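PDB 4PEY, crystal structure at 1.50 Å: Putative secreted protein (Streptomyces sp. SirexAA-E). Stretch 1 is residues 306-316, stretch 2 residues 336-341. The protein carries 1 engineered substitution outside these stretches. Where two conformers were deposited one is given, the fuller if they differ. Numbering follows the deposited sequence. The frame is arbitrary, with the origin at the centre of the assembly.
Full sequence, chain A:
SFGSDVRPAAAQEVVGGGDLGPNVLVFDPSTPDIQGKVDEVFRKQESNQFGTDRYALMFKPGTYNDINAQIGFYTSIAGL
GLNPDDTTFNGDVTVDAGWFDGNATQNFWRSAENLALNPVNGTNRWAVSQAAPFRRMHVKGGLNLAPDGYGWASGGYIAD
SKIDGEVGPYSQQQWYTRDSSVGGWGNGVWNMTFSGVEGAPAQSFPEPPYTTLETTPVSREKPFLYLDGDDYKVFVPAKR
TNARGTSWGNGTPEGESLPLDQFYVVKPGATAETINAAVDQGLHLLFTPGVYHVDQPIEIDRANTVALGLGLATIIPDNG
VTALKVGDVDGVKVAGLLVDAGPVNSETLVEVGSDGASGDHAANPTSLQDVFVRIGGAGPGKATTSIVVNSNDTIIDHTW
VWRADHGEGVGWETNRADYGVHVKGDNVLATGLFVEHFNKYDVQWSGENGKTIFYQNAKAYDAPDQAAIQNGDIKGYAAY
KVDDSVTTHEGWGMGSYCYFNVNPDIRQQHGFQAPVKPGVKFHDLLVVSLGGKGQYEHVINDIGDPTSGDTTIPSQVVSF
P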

# COMPACT_ATOMS: atom_id res chain seq x y z
N VAL A 306 -4.51 -14.21 11.47
CA VAL A 306 -4.69 -13.59 10.17
C VAL A 306 -5.93 -12.70 10.19
O VAL A 306 -7.00 -13.13 10.62
N ALA A 307 -5.78 -11.45 9.74
CA ALA A 307 -6.91 -10.55 9.59
C ALA A 307 -6.89 -10.09 8.15
O ALA A 307 -6.12 -9.20 7.78
N LEU A 308 -7.73 -10.72 7.34
CA LEU A 308 -7.68 -10.58 5.88
C LEU A 308 -8.93 -9.91 5.36
O LEU A 308 -10.04 -10.39 5.63
N GLY A 309 -8.77 -8.82 4.61
CA GLY A 309 -9.90 -8.13 4.02
C GLY A 309 -10.09 -8.45 2.55
O GLY A 309 -9.12 -8.66 1.81
N LEU A 310 -11.35 -8.48 2.13
CA LEU A 310 -11.74 -8.62 0.73
C LEU A 310 -12.40 -7.34 0.25
O LEU A 310 -13.05 -6.65 1.03
N GLY A 311 -12.27 -7.02 -1.04
CA GLY A 311 -13.02 -5.92 -1.63
C GLY A 311 -12.85 -4.57 -0.96
O GLY A 311 -13.82 -3.79 -0.86
N LEU A 312 -11.65 -4.30 -0.46
CA LEU A 312 -11.33 -3.03 0.21
C LEU A 312 -12.23 -2.79 1.43
O LEU A 312 -12.68 -1.67 1.70
N ALA A 313 -12.48 -3.87 2.16
CA ALA A 313 -13.15 -3.81 3.45
C ALA A 313 -12.57 -2.68 4.29
O ALA A 313 -11.36 -2.53 4.40
N THR A 314 -13.46 -1.89 4.88
CA THR A 314 -13.08 -0.64 5.50
C THR A 314 -13.53 -0.57 6.94
O THR A 314 -14.67 -0.94 7.25
N ILE A 315 -12.65 -0.11 7.82
CA ILE A 315 -12.97 0.06 9.23
C ILE A 315 -12.97 1.55 9.59
O ILE A 315 -11.99 2.24 9.33
N ILE A 316 -14.07 2.02 10.17
CA ILE A 316 -14.14 3.40 10.65
C ILE A 316 -14.26 3.39 12.16
O ILE A 316 -15.24 2.87 12.71
N GLY A 336 -5.04 -6.13 3.50
CA GLY A 336 -6.13 -5.73 2.63
C GLY A 336 -7.26 -4.99 3.29
O GLY A 336 -8.43 -5.25 2.99
N LEU A 337 -6.93 -4.07 4.19
CA LEU A 337 -7.92 -3.26 4.89
C LEU A 337 -7.68 -1.78 4.70
O LEU A 337 -6.53 -1.34 4.70
N LEU A 338 -8.76 -1.02 4.58
CA LEU A 338 -8.70 0.44 4.61
C LEU A 338 -9.21 0.92 5.96
O LEU A 338 -10.31 0.57 6.36
N VAL A 339 -8.40 1.70 6.67
CA VAL A 339 -8.84 2.33 7.91
C VAL A 339 -9.15 3.78 7.59
O VAL A 339 -8.30 4.51 7.11
N ASP A 340 -10.39 4.18 7.86
CA ASP A 340 -10.94 5.46 7.42
C ASP A 340 -11.33 6.27 8.66
O ASP A 340 -12.23 5.88 9.39
N ALA A 341 -10.63 7.38 8.91
CA ALA A 341 -10.85 8.17 10.12
C ALA A 341 -12.28 8.69 10.24
O ALA A 341 -12.90 9.08 9.24

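Three backbone hydrogen bonds join the parallel strands. Ile-315 N donates to Leu-338 O at 2.8 Å, Asp-340 N to Ile-315 O at 2.9 Å, and Leu-338 N to Ala-313 O at 3.0 Å. Ile-315 thus uses both its N and its O on this neighbour.

One water ties the loop to the corner at Gly-336. It donates to Gly-336 O at 2.8 Å, accepts from Leu-312 N at 2.9 Å, and donates weakly to Gly-309 O at 3.2 Å. Within stretch 1, Thr-314 OG1 donates to Leu-312 O at 2.8 Å. The carboxylate of Asp-340 is satisfied elsewhere in the structure.

Thr-314 (m) and Leu-338 (chi1 t, chi2 p) share one face of the sheet, with Thr-314 OG1 3.5 Å from Leu-338 CD2. Thr-314 CG2 also meets Asp-340 CB at 3.7 Å. Asp-340 is t and points toward stretch 1.

Ile-315 and Val-339 (t) lie on the other face. Ile-315 (m, t) reaches Leu-337, CD1 to CD1, at 4.2 Å. Leu-337 (m, t) leaves sideways, but its end comes nearer, and its CD2 lies 4.0 Å from Ala-313 CB.

Gly-309 CA sits 3.4 Å from Gly-336 O. A CB on Gly-309 would clash with that oxygen and with Leu-337 CD2.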

# COMPACT_ATOMS: atom_id res chain seq x y z
CB VAL A 306 -4.84 -14.65 9.05
CG1 VAL A 306 -5.11 -13.99 7.69
CG2 VAL A 306 -3.60 -15.52 8.96
CB ALA A 307 -6.82 -9.38 10.56
CB LEU A 308 -7.52 -11.97 5.24
CG LEU A 308 -7.52 -12.07 3.70
CD1 LEU A 308 -6.38 -11.25 3.09
CD2 LEU A 308 -7.46 -13.54 3.26
CB LEU A 310 -12.70 -9.80 0.54
CG LEU A 310 -12.28 -11.15 1.12
CD1 LEU A 310 -13.40 -12.19 0.96
CD2 LEU A 310 -11.00 -11.63 0.45
CB LEU A 312 -11.42 -1.85 -0.79
CG LEU A 312 -10.13 -1.56 -1.57
CD1 LEU A 312 -9.03 -1.05 -0.63
CD2 LEU A 312 -9.63 -2.77 -2.38
CB ALA A 313 -13.02 -5.15 4.18
CB THR A 314 -13.67 0.55 4.71
OG1 THR A 314 -13.11 0.56 3.39
CG2 THR A 314 -13.39 1.90 5.39
CB ILE A 315 -11.97 -0.67 10.13
CG1 ILE A 315 -11.96 -2.17 9.80
CG2 ILE A 315 -12.31 -0.45 11.60
CD1 ILE A 315 -10.75 -2.90 10.30
CB ILE A 316 -15.34 4.17 10.06
CG1 ILE A 316 -15.21 4.31 8.54
CG2 ILE A 316 -15.48 5.55 10.73
CD1 ILE A 316 -16.49 4.84 7.88
CB LEU A 337 -7.91 -3.58 6.39
CG LEU A 337 -8.30 -5.01 6.78
CD1 LEU A 337 -7.94 -5.29 8.23
CD2 LEU A 337 -9.80 -5.20 6.55
CB LEU A 338 -9.53 1.06 3.48
CG LEU A 338 -9.79 2.57 3.49
CD1 LEU A 338 -8.50 3.38 3.42
CD2 LEU A 338 -10.71 2.95 2.34
CB VAL A 339 -7.77 2.23 9.03
CG1 VAL A 339 -8.24 2.97 10.29
CG2 VAL A 339 -7.49 0.77 9.35
CB ASP A 340 -12.16 5.18 6.52
CG ASP A 340 -12.65 6.40 5.75
OD1 ASP A 340 -11.88 7.37 5.57
OD2 ASP A 340 -13.81 6.36 5.30
CB ALA A 341 -9.86 9.33 10.20
O HOH W 1 -9.32 -5.83 0.42